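Local coordinates for citrinin polyketide synthase (Monascus purpureus, PDB 5MPT), which builds the keto-aldehyde precursor of the mycotoxin citrinin as a multidomain non-reducing polyketide synthase, of which this chain is the C-methyltransferase domain, at residues Glu26-Phe31 with Asp363-Thr368; Glu315-Val320 with Ile374-Ile379. All coordinates share one frame; numbering follows the deposited sequence.

Contact 1 of 2, residues Glu26-Phe31 with Asp363-Thr368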
loop_
_atom_site.group_PDB
_atom_site.type_symbol
_atom_site.label_atom_id
_atom_site.label_comp_id
_atom_site.label_asym_id
_atom_site.label_seq_id
_atom_site.Cartn_x
_atom_site.Cartn_y
_atom_site.Cartn_z
ATOM N N GLU A 26 4.464 -20.340 3.768
ATOM C CA GLU A 26 4.509 -21.389 2.750
ATOM C C GLU A 26 3.267 -21.421 1.871
ATOM O O GLU A 26 3.321 -22.016 0.805
ATOM C CB GLU A 26 4.732 -22.742 3.417
ATOM C CG GLU A 26 6.110 -22.793 4.064
ATOM C CD GLU A 26 6.415 -24.068 4.830
ATOM O OE1 GLU A 26 5.532 -24.946 4.956
ATOM O OE2 GLU A 26 7.568 -24.174 5.311
ATOM N N ALA A 27 2.172 -20.787 2.279
ATOM C CA ALA A 27 0.937 -20.759 1.512
ATOM C C ALA A 27 0.801 -19.500 0.655
ATOM O O ALA A 27 -0.276 -19.275 0.100
ATOM C CB ALA A 27 -0.260 -20.844 2.456
ATOM N N THR A 28 1.846 -18.670 0.559
ATOM C CA THR A 28 1.742 -17.396 -0.162
ATOM C C THR A 28 1.185 -17.572 -1.580
ATOM O O THR A 28 0.228 -16.893 -1.961
ATOM C CB THR A 28 3.105 -16.675 -0.201
ATOM O OG1 THR A 28 3.578 -16.464 1.133
ATOM C CG2 THR A 28 2.993 -15.311 -0.866
ATOM N N ASP A 29 1.773 -18.475 -2.369
ATOM C CA ASP A 29 1.311 -18.714 -3.739
ATOM C C ASP A 29 -0.123 -19.220 -3.771
ATOM O O ASP A 29 -0.896 -18.870 -4.671
ATOM C CB ASP A 29 2.212 -19.713 -4.430
ATOM C CG ASP A 29 3.546 -19.144 -4.809
ATOM O OD1 ASP A 29 3.617 -17.936 -5.093
ATOM O OD2 ASP A 29 4.529 -19.908 -4.869
ATOM N N ASP A 30 -0.502 -20.013 -2.772
ATOM C CA ASP A 30 -1.887 -20.446 -2.646
ATOM C C ASP A 30 -2.824 -19.272 -2.443
ATOM O O ASP A 30 -3.930 -19.266 -2.992
ATOM C CB ASP A 30 -2.063 -21.409 -1.466
ATOM C CG ASP A 30 -1.283 -22.730 -1.623
ATOM O OD1 ASP A 30 -1.594 -23.513 -2.536
ATOM O OD2 ASP A 30 -0.395 -23.014 -0.789
ATOM N N PHE A 31 -2.439 -18.298 -1.597
ATOM C CA PHE A 31 -3.311 -17.140 -1.400
ATOM C C PHE A 31 -3.425 -16.310 -2.672
ATOM O O PHE A 31 -4.510 -15.821 -2.992
ATOM C CB PHE A 31 -2.826 -16.264 -0.219
ATOM C CG PHE A 31 -3.216 -16.815 1.115
ATOM C CD1 PHE A 31 -4.470 -16.559 1.631
ATOM C CD2 PHE A 31 -2.400 -17.695 1.767
ATOM C CE1 PHE A 31 -4.868 -17.103 2.772
ATOM C CE2 PHE A 31 -2.798 -18.245 2.958
ATOM C CZ PHE A 31 -4.039 -17.943 3.454
ATOM N N ASP A 363 11.110 -11.761 9.197
ATOM C CA ASP A 363 10.784 -12.729 8.153
ATOM C C ASP A 363 9.752 -12.094 7.223
ATOM O O ASP A 363 9.150 -11.058 7.541
ATOM C CB ASP A 363 10.280 -14.036 8.778
ATOM C CG ASP A 363 10.395 -15.254 7.832
ATOM O OD1 ASP A 363 10.805 -15.105 6.662
ATOM O OD2 ASP A 363 10.091 -16.384 8.290
ATOM N N TRP A 364 9.546 -12.696 6.050
ATOM C CA TRP A 364 8.494 -12.181 5.174
ATOM C C TRP A 364 7.995 -13.267 4.243
ATOM O O TRP A 364 8.638 -14.299 4.061
ATOM C CB TRP A 364 8.944 -10.979 4.345
ATOM C CG TRP A 364 10.200 -11.194 3.564
ATOM C CD1 TRP A 364 10.321 -11.735 2.313
ATOM C CD2 TRP A 364 11.517 -10.846 3.982
ATOM N NE1 TRP A 364 11.641 -11.761 1.939
ATOM C CE2 TRP A 364 12.395 -11.211 2.946
ATOM C CE3 TRP A 364 12.046 -10.272 5.148
ATOM C CZ2 TRP A 364 13.770 -11.013 3.037
ATOM C CZ3 TRP A 364 13.402 -10.084 5.233
ATOM C CH2 TRP A 364 14.249 -10.450 4.182
ATOM N N THR A 365 6.805 -13.025 3.691
ATOM C CA THR A 365 6.198 -13.936 2.736
ATOM C C THR A 365 6.984 -13.938 1.443
ATOM O O THR A 365 7.540 -12.909 1.026
ATOM C CB THR A 365 4.754 -13.532 2.451
ATOM O OG1 THR A 365 4.725 -12.152 2.068
ATOM C CG2 THR A 365 3.901 -13.705 3.698
ATOM N N GLU A 366 7.001 -15.109 0.800
ATOM C CA GLU A 366 7.629 -15.280 -0.493
ATOM C C GLU A 366 6.948 -16.429 -1.209
ATOM O O GLU A 366 6.280 -17.271 -0.595
ATOM C CB GLU A 366 9.135 -15.525 -0.366
ATOM C CG GLU A 366 9.579 -16.632 0.516
ATOM C CD GLU A 366 11.055 -16.468 0.875
ATOM O OE1 GLU A 366 11.698 -15.526 0.348
ATOM O OE2 GLU A 366 11.573 -17.272 1.673
ATOM N N GLY A 367 7.150 -16.455 -2.517
ATOM C CA GLY A 367 6.601 -17.510 -3.350
ATOM C C GLY A 367 7.254 -17.549 -4.712
ATOM O O GLY A 367 8.116 -16.736 -5.047
ATOM N N THR A 368 6.795 -18.502 -5.526
ATOM C CA THR A 368 7.278 -18.629 -6.898
ATOM C C THR A 368 6.499 -17.771 -7.884
ATOM O O THR A 368 7.042 -17.402 -8.939
ATOM C CB THR A 368 7.216 -20.098 -7.339
ATOM O OG1 THR A 368 5.847 -20.508 -7.423
ATOM C CG2 THR A 368 7.951 -20.985 -6.347
HETATM O O HOH W 1 4.448 -19.996 -1.486
#
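D29 and T368 make the direct hydrogen bonds between the start of helix 28-34 and the loop that follows strand 361-364. Carboxylate oxygen OD2 of D29 accepts two of them: T368 N reaches it at 2.7 Å on its syn lone pair, nearly straight at 161°, while T368 OG1 approaches OD2 at 2.9 Å from above the carboxylate plane. With chi1 of T368 at 67°, OG1 lies between the backbone N and the carbonyl carbon, and both donors of the residue can converge on one oxygen. The other oxygen, OD1, accepts from R369 N, so the carboxylate grips two successive amides of the loop. OD1 also lies 3.5 Å from G367 CA. A water adds a looser link, accepting from D29 N at 3.2 Å and lying within weak bonding distance of E366 O.

T28 packs against the same loop. Its CB sits 3.3 Å from E366 O, and the T28 and T365 side chains cross at about a right angle, with T28 OG1 3.4 Å from T365 CB. That hydroxyl is hydrogen-bonded to K25 O and Q189 NE2, and T365 OG1 to L377 N.

K25 also forms salt bridges with D363 and E366. Helix 181-198 packs on T365 through W186 and Q189, and strand 375-381 pairs with 361-364. The N-terminal helix 28-34 sits beside the loop at this edge strand of the Rossmann-like sheet.

Contact 2 of 2, residues Glu315-Val320 with Ile374-Ile379. With EDO (1,2-ethanediol), chain D.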
loop_
_atom_site.group_PDB
_atom_site.type_symbol
_atom_site.label_atom_id
_atom_site.label_comp_id
_atom_site.label_asym_id
_atom_site.label_seq_id
_atom_site.Cartn_x
_atom_site.Cartn_y
_atom_site.Cartn_z
ATOM N N GLU A 315 3.355 -4.474 3.259
ATOM C CA GLU A 315 4.002 -3.411 2.505
ATOM C C GLU A 315 4.184 -3.794 1.057
ATOM O O GLU A 315 4.567 -4.923 0.736
ATOM C CB GLU A 315 5.375 -3.071 3.098
ATOM C CG GLU A 315 5.298 -2.152 4.266
ATOM C CD GLU A 315 5.052 -0.722 3.849
ATOM O OE1 GLU A 315 5.254 -0.394 2.649
ATOM O OE2 GLU A 315 4.630 0.067 4.714
ATOM N N MET A 316 3.911 -2.831 0.184
ATOM C CA MET A 316 4.226 -2.980 -1.222
ATOM C C MET A 316 5.736 -2.877 -1.395
ATOM O O MET A 316 6.336 -1.846 -1.086
ATOM C CB MET A 316 3.508 -1.906 -2.023
ATOM C CG MET A 316 3.668 -2.118 -3.503
ATOM S SD MET A 316 2.530 -1.152 -4.509
ATOM C CE MET A 316 1.129 -2.277 -4.636
ATOM N N THR A 317 6.348 -3.959 -1.859
ATOM C CA THR A 317 7.795 -4.080 -1.880
ATOM C C THR A 317 8.370 -3.879 -3.278
ATOM O O THR A 317 9.588 -3.760 -3.422
ATOM C CB THR A 317 8.184 -5.454 -1.305
ATOM O OG1 THR A 317 7.321 -6.463 -1.860
ATOM C CG2 THR A 317 8.029 -5.447 0.197
ATOM N N GLU A 318 7.516 -3.857 -4.304
ATOM C CA GLU A 318 7.898 -3.553 -5.674
ATOM C C GLU A 318 6.955 -2.493 -6.229
ATOM O O GLU A 318 5.749 -2.511 -5.954
ATOM C CB GLU A 318 7.847 -4.842 -6.489
ATOM C CG GLU A 318 8.534 -4.837 -7.819
ATOM C CD GLU A 318 8.593 -6.243 -8.386
ATOM O OE1 GLU A 318 7.779 -6.548 -9.285
ATOM O OE2 GLU A 318 9.424 -7.047 -7.899
ATOM N N GLN A 319 7.500 -1.564 -7.017
ATOM C CA GLN A 319 6.655 -0.549 -7.629
ATOM C C GLN A 319 5.772 -1.157 -8.713
ATOM O O GLN A 319 6.142 -2.124 -9.385
ATOM C CB GLN A 319 7.505 0.586 -8.220
ATOM C CG GLN A 319 8.192 1.450 -7.183
ATOM C CD GLN A 319 9.212 2.377 -7.798
ATOM O OE1 GLN A 319 10.402 2.268 -7.515
ATOM N NE2 GLN A 319 8.753 3.302 -8.647
ATOM N N VAL A 320 4.573 -0.590 -8.841
ATOM C CA VAL A 320 3.555 -0.975 -9.817
ATOM C C VAL A 320 3.170 0.317 -10.527
ATOM O O VAL A 320 2.888 1.316 -9.843
ATOM C CB VAL A 320 2.338 -1.607 -9.141
ATOM C CG1 VAL A 320 1.182 -1.779 -10.127
ATOM C CG2 VAL A 320 2.728 -2.967 -8.566
ATOM N N ILE A 374 5.306 -8.503 -5.154
ATOM C CA ILE A 374 4.717 -7.164 -5.271
ATOM C C ILE A 374 4.424 -6.578 -3.900
ATOM O O ILE A 374 4.737 -5.409 -3.634
ATOM C CB ILE A 374 3.452 -7.188 -6.144
ATOM C CG1 ILE A 374 3.792 -7.660 -7.560
ATOM C CG2 ILE A 374 2.804 -5.818 -6.175
ATOM C CD1 ILE A 374 2.559 -7.994 -8.386
ATOM N N GLN A 375 3.749 -7.341 -3.048
ATOM C CA GLN A 375 3.589 -7.018 -1.640
ATOM C C GLN A 375 4.039 -8.198 -0.819
ATOM O O GLN A 375 4.059 -9.340 -1.276
ATOM C CB GLN A 375 2.146 -6.690 -1.265
ATOM C CG GLN A 375 1.490 -5.735 -2.255
ATOM C CD GLN A 375 0.583 -4.762 -1.584
ATOM O OE1 GLN A 375 1.041 -3.909 -0.815
ATOM N NE2 GLN A 375 -0.697 -4.870 -1.828
ATOM N N ARG A 376 4.354 -7.902 0.433
ATOM C CA ARG A 376 4.743 -8.911 1.387
ATOM C C ARG A 376 4.132 -8.590 2.734
ATOM O O ARG A 376 3.971 -7.421 3.100
ATOM C CB ARG A 376 6.251 -8.992 1.533
ATOM C CG ARG A 376 6.959 -9.351 0.277
ATOM C CD ARG A 376 8.404 -9.654 0.533
ATOM N NE ARG A 376 9.144 -9.628 -0.707
ATOM C CZ ARG A 376 9.315 -10.664 -1.523
ATOM N NH1 ARG A 376 8.818 -11.876 -1.226
ATOM N NH2 ARG A 376 9.988 -10.475 -2.662
ATOM N N LEU A 377 3.817 -9.644 3.492
ATOM C CA LEU A 377 3.775 -9.518 4.935
ATOM C C LEU A 377 5.201 -9.624 5.456
ATOM O O LEU A 377 5.948 -10.539 5.097
ATOM C CB LEU A 377 2.907 -10.583 5.592
ATOM C CG LEU A 377 1.416 -10.650 5.251
ATOM C CD1 LEU A 377 0.775 -11.889 5.905
ATOM C CD2 LEU A 377 0.733 -9.372 5.653
ATOM N N ILE A 378 5.576 -8.682 6.293
ATOM C CA ILE A 378 6.904 -8.613 6.887
ATOM C C ILE A 378 6.667 -8.605 8.381
ATOM O O ILE A 378 6.014 -7.697 8.918
ATOM C CB ILE A 378 7.698 -7.367 6.446
ATOM C CG1 ILE A 378 7.793 -7.280 4.925
ATOM C CG2 ILE A 378 9.105 -7.380 7.036
ATOM C CD1 ILE A 378 8.328 -5.921 4.436
ATOM N N ILE A 379 7.108 -9.657 9.040
ATOM C CA ILE A 379 6.955 -9.771 10.486
ATOM C C ILE A 379 8.276 -9.426 11.147
ATOM O O ILE A 379 9.356 -9.778 10.639
ATOM C CB ILE A 379 6.453 -11.184 10.881
ATOM C CG1 ILE A 379 6.052 -11.189 12.352
ATOM C CG2 ILE A 379 7.519 -12.277 10.615
ATOM C CD1 ILE A 379 5.296 -12.470 12.753
HETATM C C1 EDO D . 10.994 0.745 -4.451
HETATM O O1 EDO D . 12.273 0.822 -3.816
HETATM C C2 EDO D . 10.482 -0.674 -4.262
HETATM O O2 EDO D . 11.575 -1.572 -4.489
#
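I374 O accepts two backbone hydrogen bonds from the turn that leaves strand 309-316, from T317 N at 2.8 Å and from E318 N at 3.3 Å. Both donors come from the same face of the carbonyl plane, tilted from it by about 34°. Back along the strand, M316 and Q375 form a non-hydrogen-bonded pair; the Q375 chain bends at chi2 (-143°), which places CD. Its OE1 lies 3.4 Å from M316 CB, and the amide is hydrogen-bonded to N286, I182 and N183. E315 and R376 follow as an antiparallel hydrogen-bonded pair, with E315 N to R376 O and R376 N to E315 O both 3.0 Å.

T317 and R376 cross at about a right angle, T317 OG1 lying 3.6 Å from R376 CG; this hydroxyl is hydrogen-bonded to N373 O, and the guanidinium to T365 and N373 OD1. A 1,2-ethanediol, probably from the crystallisation liquor, donates from O2 to T317 O at 3.1 Å. V320 CG2 meets I374 CG2 at 3.7 Å.

E315, an active-site residue at the end of strand 309-316, is hydrogen-bonded through OE1 to H289 ND1. Strand 375-381 lies between 309-316 and 361-364, antiparallel to both, and helix 181-198 covers I374, Q375 and L377.

How the contacts relate
Strand 375-381 joins the two contacts: it pairs with 309-316 in contact 2 and with 361-364, whose end enters contact 1, so three neighbouring strands of one sheet connect sites whose centres are 12 Å apart. The junction is direct. R376 NH1 is hydrogen-bonded to T365 O at 2.8 Å and I379 N to D363 O at 2.9 Å, while W364 CD1 packs 3.3 Å from R376 CD. Contact 2, centred about 8 Å from the centre of the chain, holds active-site E315, whose side chain is about 8 Å from the bound S-adenosyl-L-homocysteine. Contact 1 is more peripheral, its centre about 18 Å from that of the chain. The T365 side chain is about 9 Å from that of E315.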